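Local coordinates for protein uncharacterized HTH-type transcriptional regulator HI_0893 (Haemophilus influenzae, PDB 3QKX) that probably acts as a TetR-family transcriptional regulator that binds cis-regulatory regions of DNA, at residues E142-E145 / D146-F149; C125-D128 / L129-Q133; S152-T155 / A156-A160. All blocks are in the same frame, centred on the assembly; numbering follows the deposited sequence.

Along the chain the three contacts follow in series, and none nests in or crosses another. All are local and lie in the C-terminal domain. Each joins adjoining segments, so none closes a long loop. Interaction 2 comes first and forms the opening turns of helix 126-137. Interaction 1 starts helix 145-151, after the loop that leaves helix 126-137. Interaction 3 lies at the N-terminal end of helix 154-165 shortly after. Trp127 ties the three together: its NE1 reaches Glu145 O, its ring meets Phe149 edge-to-face, and its six-membered ring packs on Ser152 and Leu153. Phe149 O and Lys154 N probably bond between helices 145-151 and 154-165. Interactions 1 and 3 also touch the second subunit.

Interaction 1 (E142-E145 / D146-F149); sequences ELSE and DILF
Ser144 is the N-cap of helix 145-151, and the first two helical bonds of the turn join 142-145 to 146-149. Leu148 N donates to Ser144 O at 3.1 Å. Phe149 N donates to Glu145 O at 3.0 Å. Leu143 still has an extended backbone, so the chain bends into the helix at Ser144.

The polar side-chain contact is between Ser144 and Asp146. Ser144 OG donates to Asp146 OD1 at 2.7 Å. It meets the carboxylate on its syn side, 32° out of its plane. Asp146 chi1 is 53°, which swings the carboxylate back toward the start of the helix. There OD1 also takes a weak bond from Ile147 N at 2.7 Å, bent to 117°. The methyl CD1 of Ile147 lies 3.6 Å from Ser144 OG.

Leu143 and Leu148 stand just outside and inside the helix end and form a hydrophobic staple. Leu143 CB lies 4.0 Å from Leu148 CD2. The other branch of Leu148, CD1, lies against the Leu143 carbonyl, 3.4 Å from its O. Ile147 crosses Leu143 at about a right angle, and its CG2 comes within 4.1 Å of Leu143 CB.

Outside the turn, Leu148 packs on Trp127 and Cys131 of helix 126-137. Asp146 OD2 forms a salt bridge with Lys164 of the second subunit, and Ile147 packs on Leu159 of that subunit.

Glu145 O accepts from both Phe149 N and Trp127 NE1, so one carbonyl serves its own helix and the helix before it. The two oxygens of Asp146 divide their work: OD1 serves the helix start and OD2 the dimer. The partly positive N-H groups of the first helical turn, together with Lys164 of the second subunit, would probably favour a charged carboxylate here.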
loop_
_atom_site.group_PDB
_atom_site.type_symbol
_atom_site.label_atom_id
_atom_site.label_comp_id
_atom_site.label_asym_id
_atom_site.label_seq_id
_atom_site.Cartn_x
_atom_site.Cartn_y
_atom_site.Cartn_z
ATOM N N GLU A 142 9.190 5.215 -21.557
ATOM C CA GLU A 142 8.911 3.880 -22.118
ATOM C C GLU A 142 9.137 2.782 -21.040
ATOM O O GLU A 142 10.105 2.033 -21.066
ATOM C CB GLU A 142 9.710 3.628 -23.427
ATOM C CG GLU A 142 8.976 4.186 -24.734
ATOM C CD GLU A 142 9.689 3.809 -26.060
ATOM N N LEU A 143 8.216 2.753 -20.084
ATOM C CA LEU A 143 8.161 1.780 -19.007
ATOM C C LEU A 143 6.772 1.182 -19.043
ATOM O O LEU A 143 5.826 1.847 -19.482
ATOM C CB LEU A 143 8.385 2.480 -17.666
ATOM C CG LEU A 143 9.783 3.060 -17.459
ATOM C CD1 LEU A 143 9.809 4.058 -16.327
ATOM C CD2 LEU A 143 10.785 1.918 -17.233
ATOM N N SER A 144 6.620 -0.042 -18.555
ATOM C CA SER A 144 5.320 -0.713 -18.622
ATOM C C SER A 144 4.261 0.059 -17.835
ATOM O O SER A 144 4.578 0.910 -17.026
ATOM C CB SER A 144 5.422 -2.157 -18.128
ATOM O OG SER A 144 5.569 -2.185 -16.731
ATOM N N GLU A 145 2.997 -0.229 -18.088
ATOM C CA GLU A 145 1.909 0.603 -17.520
ATOM C C GLU A 145 1.842 0.504 -16.003
ATOM O O GLU A 145 1.543 1.493 -15.352
ATOM C CB GLU A 145 0.550 0.239 -18.127
ATOM C CG GLU A 145 0.441 0.517 -19.645
ATOM C CD GLU A 145 0.851 -0.666 -20.538
ATOM O OE1 GLU A 145 1.539 -1.591 -20.049
ATOM O OE2 GLU A 145 0.481 -0.660 -21.741
ATOM N N ASP A 146 2.142 -0.665 -15.436
ATOM C CA ASP A 146 2.104 -0.799 -13.967
ATOM C C ASP A 146 3.220 -0.027 -13.279
ATOM O O ASP A 146 2.968 0.621 -12.286
ATOM C CB ASP A 146 2.029 -2.261 -13.463
ATOM C CG ASP A 146 3.106 -3.154 -14.023
ATOM O OD1 ASP A 146 4.146 -2.644 -14.484
ATOM O OD2 ASP A 146 2.909 -4.394 -14.003
ATOM N N ILE A 147 4.426 -0.050 -13.851
ATOM C CA ILE A 147 5.545 0.729 -13.328
ATOM C C ILE A 147 5.204 2.206 -13.361
ATOM O O ILE A 147 5.361 2.913 -12.360
ATOM C CB ILE A 147 6.856 0.478 -14.105
ATOM C CG1 ILE A 147 7.422 -0.894 -13.767
ATOM C CG2 ILE A 147 7.869 1.493 -13.758
ATOM C CD1 ILE A 147 8.488 -1.376 -14.734
ATOM N N LEU A 148 4.689 2.665 -14.488
ATOM C CA LEU A 148 4.289 4.057 -14.593
ATOM C C LEU A 148 3.263 4.424 -13.518
ATOM O O LEU A 148 3.392 5.454 -12.849
ATOM C CB LEU A 148 3.718 4.341 -15.983
ATOM C CG LEU A 148 4.700 4.292 -17.157
ATOM C CD1 LEU A 148 3.906 4.419 -18.446
ATOM C CD2 LEU A 148 5.740 5.400 -17.039
ATOM N N PHE A 149 2.264 3.571 -13.334
ATOM C CA PHE A 149 1.291 3.785 -12.272
ATOM C C PHE A 149 1.956 3.887 -10.903
ATOM O O PHE A 149 1.690 4.821 -10.172
ATOM C CB PHE A 149 0.265 2.679 -12.249
ATOM C CG PHE A 149 -0.787 2.851 -11.174
ATOM C CD1 PHE A 149 -1.900 3.629 -11.399
ATOM C CD2 PHE A 149 -0.669 2.203 -9.952
ATOM C CE1 PHE A 149 -2.878 3.786 -10.411
ATOM C CE2 PHE A 149 -1.661 2.347 -8.968
ATOM C CZ PHE A 149 -2.759 3.134 -9.208
#

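Interaction 2 (C125-D128 / L129-Q133). With EDO (1,2-ethanediol), chain C.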
loop_
_atom_site.group_PDB
_atom_site.type_symbol
_atom_site.label_atom_id
_atom_site.label_comp_id
_atom_site.label_asym_id
_atom_site.label_seq_id
_atom_site.Cartn_x
_atom_site.Cartn_y
_atom_site.Cartn_z
ATOM N N CYS A 125 -8.846 -0.278 -19.498
ATOM C CA CYS A 125 -8.674 0.533 -18.313
ATOM C C CYS A 125 -8.216 1.929 -18.727
ATOM O O CYS A 125 -7.338 2.062 -19.562
ATOM C CB CYS A 125 -7.633 -0.106 -17.391
ATOM S SG CYS A 125 -7.298 0.832 -15.900
ATOM N N ARG A 126 -8.812 2.962 -18.139
ATOM C CA ARG A 126 -8.458 4.351 -18.453
ATOM C C ARG A 126 -6.946 4.620 -18.312
ATOM O O ARG A 126 -6.362 5.305 -19.143
ATOM C CB ARG A 126 -9.267 5.323 -17.567
ATOM C CG ARG A 126 -8.948 6.824 -17.713
ATOM C CD ARG A 126 -8.955 7.300 -19.161
ATOM N NE ARG A 126 -10.184 6.931 -19.880
ATOM C CZ ARG A 126 -10.334 6.923 -21.210
ATOM N NH1 ARG A 126 -9.319 7.231 -22.019
ATOM N NH2 ARG A 126 -11.524 6.579 -21.756
ATOM N N TRP A 127 -6.318 4.049 -17.285
ATOM C CA TRP A 127 -4.882 4.215 -17.085
ATOM C C TRP A 127 -4.099 3.678 -18.256
ATOM O O TRP A 127 -3.200 4.364 -18.773
ATOM C CB TRP A 127 -4.398 3.506 -15.824
ATOM C CG TRP A 127 -2.927 3.641 -15.660
ATOM C CD1 TRP A 127 -1.991 2.644 -15.725
ATOM C CD2 TRP A 127 -2.202 4.859 -15.462
ATOM N NE1 TRP A 127 -0.727 3.175 -15.575
ATOM C CE2 TRP A 127 -0.838 4.529 -15.387
ATOM C CE3 TRP A 127 -2.576 6.189 -15.324
ATOM C CZ2 TRP A 127 0.150 5.490 -15.204
ATOM C CZ3 TRP A 127 -1.583 7.146 -15.131
ATOM C CH2 TRP A 127 -0.249 6.790 -15.081
ATOM N N ASP A 128 -4.418 2.445 -18.644
ATOM C CA ASP A 128 -3.749 1.777 -19.750
ATOM C C ASP A 128 -3.907 2.595 -21.019
ATOM O O ASP A 128 -2.918 2.833 -21.731
ATOM C CB ASP A 128 -4.302 0.337 -19.966
ATOM C CG ASP A 128 -3.770 -0.696 -18.915
ATOM O OD1 ASP A 128 -2.901 -0.364 -18.075
ATOM O OD2 ASP A 128 -4.227 -1.857 -18.952
ATOM N N LEU A 129 -5.145 3.030 -21.285
ATOM C CA LEU A 129 -5.472 3.816 -22.479
ATOM C C LEU A 129 -4.739 5.136 -22.479
ATOM O O LEU A 129 -4.209 5.561 -23.512
ATOM C CB LEU A 129 -6.975 4.102 -22.572
ATOM C CG LEU A 129 -7.960 2.962 -22.882
ATOM C CD1 LEU A 129 -9.377 3.530 -23.070
ATOM C CD2 LEU A 129 -7.550 2.160 -24.099
ATOM N N PHE A 130 -4.729 5.793 -21.332
ATOM C CA PHE A 130 -4.057 7.065 -21.198
ATOM C C PHE A 130 -2.562 6.921 -21.483
ATOM O O PHE A 130 -1.994 7.729 -22.201
ATOM C CB PHE A 130 -4.279 7.626 -19.803
ATOM C CG PHE A 130 -3.356 8.762 -19.444
ATOM C CD1 PHE A 130 -3.660 10.056 -19.832
ATOM C CD2 PHE A 130 -2.189 8.536 -18.707
ATOM C CE1 PHE A 130 -2.830 11.119 -19.510
ATOM C CE2 PHE A 130 -1.346 9.607 -18.356
ATOM C CZ PHE A 130 -1.667 10.902 -18.772
ATOM N N CYS A 131 -1.941 5.895 -20.904
ATOM C CA CYS A 131 -0.534 5.595 -21.149
ATOM C C CYS A 131 -0.261 5.404 -22.611
ATOM O O CYS A 131 0.728 5.911 -23.099
ATOM C CB CYS A 131 -0.082 4.365 -20.367
ATOM S SG CYS A 131 0.078 4.688 -18.599
ATOM N N HIS A 132 -1.152 4.706 -23.320
ATOM C CA HIS A 132 -0.959 4.443 -24.738
ATOM C C HIS A 132 -0.990 5.743 -25.560
ATOM O O HIS A 132 -0.110 5.959 -26.397
ATOM C CB HIS A 132 -2.003 3.444 -25.262
ATOM C CG HIS A 132 -1.762 2.998 -26.677
ATOM N ND1 HIS A 132 -0.560 2.460 -27.101
ATOM C CD2 HIS A 132 -2.580 2.989 -27.766
ATOM C CE1 HIS A 132 -0.646 2.151 -28.388
ATOM N NE2 HIS A 132 -1.858 2.463 -28.816
ATOM N N GLN A 133 -1.978 6.601 -25.295
ATOM C CA GLN A 133 -2.117 7.870 -26.028
ATOM C C GLN A 133 -0.974 8.836 -25.699
ATOM O O GLN A 133 -0.388 9.445 -26.603
ATOM C CB GLN A 133 -3.475 8.551 -25.734
ATOM C CG GLN A 133 -4.708 7.844 -26.318
ATOM C CD GLN A 133 -4.634 7.646 -27.843
ATOM O OE1 GLN A 133 -5.071 6.618 -28.371
ATOM N NE2 GLN A 133 -4.058 8.627 -28.550
HETATM C C1 EDO C . -2.050 -0.739 -13.875
HETATM O O1 EDO C . -2.355 -0.517 -12.492
HETATM C C2 EDO C . -2.009 -2.236 -14.172
HETATM O O2 EDO C . -1.856 -2.437 -15.585
#
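Leu129 N donates to Cys125 O at 3.0 Å, the first regular bond of helix 126-137, and the series continues through Phe130, Cys131 and His132. Cys125 holds the N-cap position. The turn belongs to the all-helical C-terminal domain of the TetR-like fold. Its side-chain motif is a sulfur-aromatic contact one turn apart, between Cys131 and Trp127.

Cys131 SG sits over one face of the indole, 3.6 Å from the centroid of the five-membered ring and 27° off its normal. CE2 is the nearest ring atom. The indole is held from several sides. Glu145 is the partner of its NE1, and Phe149 meets it edge-to-face. Phe130 approaches the six-membered ring at a slant, with its plane turned 31° from the indole. Phe130 CD2 touches Trp127 CZ3 at 3.9 Å.

On another side of the helix, Arg126 folds back on Leu129. Bends at chi2 (50°) and chi3 bring its guanidinium around, so that Leu129 CD1 lies over one of its faces, 3.8 Å from NH1. The two side chains cross at about a right angle. Arg126 also makes a cation-pi contact with Phe75.

At the start of the helix, Cys125 SG takes a weak capping bond from Trp127 N at 3.6 Å. A bound 1,2-ethanediol, probably from the crystallisation liquor, lies near the indole. Its C1 is 3.9 Å from Trp127 CD1, and its O2 gives a weak hydrogen bond to Asp128 OD1 at 3.4 Å.

Interaction 3 (S152-T155 / A156-A160)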
loop_
_atom_site.group_PDB
_atom_site.type_symbol
_atom_site.label_atom_id
_atom_site.label_comp_id
_atom_site.label_asym_id
_atom_site.label_seq_id
_atom_site.Cartn_x
_atom_site.Cartn_y
_atom_site.Cartn_z
ATOM N N SER A 152 3.543 7.139 -10.173
ATOM C CA SER A 152 2.746 8.362 -10.387
ATOM C C SER A 152 1.381 8.345 -9.633
ATOM O O SER A 152 1.304 8.783 -8.462
ATOM C CB SER A 152 2.566 8.610 -11.875
ATOM O OG SER A 152 1.899 7.526 -12.505
ATOM N N LEU A 153 0.333 7.807 -10.255
ATOM C CA LEU A 153 -0.986 7.820 -9.623
ATOM C C LEU A 153 -0.984 7.139 -8.278
ATOM O O LEU A 153 -1.785 7.484 -7.416
ATOM C CB LEU A 153 -2.042 7.132 -10.477
ATOM C CG LEU A 153 -2.914 7.998 -11.339
ATOM C CD1 LEU A 153 -4.072 7.142 -11.887
ATOM C CD2 LEU A 153 -3.413 9.167 -10.541
ATOM N N LYS A 154 -0.095 6.166 -8.101
ATOM C CA LYS A 154 0.028 5.473 -6.826
ATOM C C LYS A 154 0.138 6.423 -5.659
ATOM O O LYS A 154 -0.347 6.087 -4.607
ATOM C CB LYS A 154 1.214 4.528 -6.844
ATOM C CG LYS A 154 1.392 3.648 -5.619
ATOM C CD LYS A 154 0.182 2.813 -5.302
ATOM C CE LYS A 154 0.494 1.762 -4.247
ATOM N NZ LYS A 154 -0.711 0.972 -3.849
ATOM N N THR A 155 0.764 7.598 -5.845
ATOM C CA THR A 155 0.908 8.595 -4.772
ATOM C C THR A 155 -0.445 9.012 -4.169
ATOM O O THR A 155 -0.577 9.150 -2.957
ATOM C CB THR A 155 1.642 9.861 -5.255
ATOM O OG1 THR A 155 1.033 10.352 -6.471
ATOM C CG2 THR A 155 3.142 9.581 -5.481
ATOM N N ALA A 156 -1.456 9.134 -5.020
ATOM C CA ALA A 156 -2.794 9.488 -4.572
ATOM C C ALA A 156 -3.281 8.503 -3.534
ATOM O O ALA A 156 -3.758 8.912 -2.461
ATOM C CB ALA A 156 -3.722 9.543 -5.708
ATOM N N ILE A 157 -3.054 7.219 -3.788
ATOM C CA ILE A 157 -3.493 6.165 -2.874
ATOM C C ILE A 157 -2.653 6.151 -1.613
ATOM O O ILE A 157 -3.177 5.983 -0.526
ATOM C CB ILE A 157 -3.442 4.763 -3.530
ATOM C CG1 ILE A 157 -4.344 4.717 -4.771
ATOM C CG2 ILE A 157 -3.846 3.688 -2.521
ATOM C CD1 ILE A 157 -4.064 3.551 -5.721
ATOM N N ASN A 158 -1.344 6.303 -1.757
ATOM C CA ASN A 158 -0.449 6.267 -0.615
ATOM C C ASN A 158 -0.671 7.486 0.320
ATOM O O ASN A 158 -0.570 7.370 1.563
ATOM C CB ASN A 158 1.036 6.181 -1.081
ATOM C CG ASN A 158 1.463 4.747 -1.494
ATOM O OD1 ASN A 158 0.828 3.780 -1.122
ATOM N ND2 ASN A 158 2.555 4.632 -2.251
ATOM N N LEU A 159 -0.973 8.642 -0.274
ATOM C CA LEU A 159 -1.191 9.856 0.498
ATOM C C LEU A 159 -2.468 9.766 1.335
ATOM O O LEU A 159 -2.448 10.067 2.522
ATOM C CB LEU A 159 -1.237 11.079 -0.415
ATOM C CG LEU A 159 -1.066 12.425 0.275
ATOM C CD1 LEU A 159 0.309 12.530 0.991
ATOM C CD2 LEU A 159 -1.209 13.507 -0.726
ATOM N N ALA A 160 -3.566 9.350 0.703
ATOM C CA ALA A 160 -4.830 9.090 1.398
ATOM C C ALA A 160 -4.626 8.111 2.560
ATOM O O ALA A 160 -5.078 8.356 3.689
ATOM C CB ALA A 160 -5.833 8.542 0.446
#
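The carboxamide of Asn158 lies with one face toward Lys154, one turn earlier in helix 154-165. Lys154 O sits beneath the amide carbon, 3.8 Å from Asn158 CG. On the same side, Lys154 CG lies under the nitrogen, 3.7 Å from Asn158 ND2. Lys154 CE comes in at a slant near the oxygen, 3.7 Å from Asn158 OD1. The bend at chi2 (56°) of Lys154 carries its aliphatic chain at a slant across that face of the amide. The polar end of Asn158 looks across the dimer, where its ND2 bonds to OD1 of Asn158 of the second subunit.

The backbone below lies at the N-terminal end of the helix. Asn158 N donates to Lys154 O at 3.0 Å. Leu159 N donates to Thr155 O at 2.8 Å. Before these comes a tighter step: Ala156 N bonds to Leu153 O at 2.9 Å, an i to i+3 bond, and Ala156 CB rests against the same oxygen.

Thr155 turns its hydroxyl back toward the preceding turn. With chi1 at 51°, OG1 lies between the backbone N and the carbonyl carbon and donates to Ser152 O at 2.5 Å. Thr155 N also donates to Ser152 O, so two bonds grip that buried oxygen. Trp89 NE1, from helix 81-98, bonds to Thr155 OG1 as well.

Ala156 packs on Trp89 and Leu159 on Trp93, so this turn rests on helix 81-98.

The contact thus joins two kinds of chemistry. Thr155 links this end of the helix to helix 81-98 through Trp89, by a hydroxyl with partners on two residues. Asn158 carries a polar bond into the dimer interface: one face of its amide meets both the Lys154 carbonyl oxygen and the Lys154 methylenes, while its ND2 bonds across the dimer.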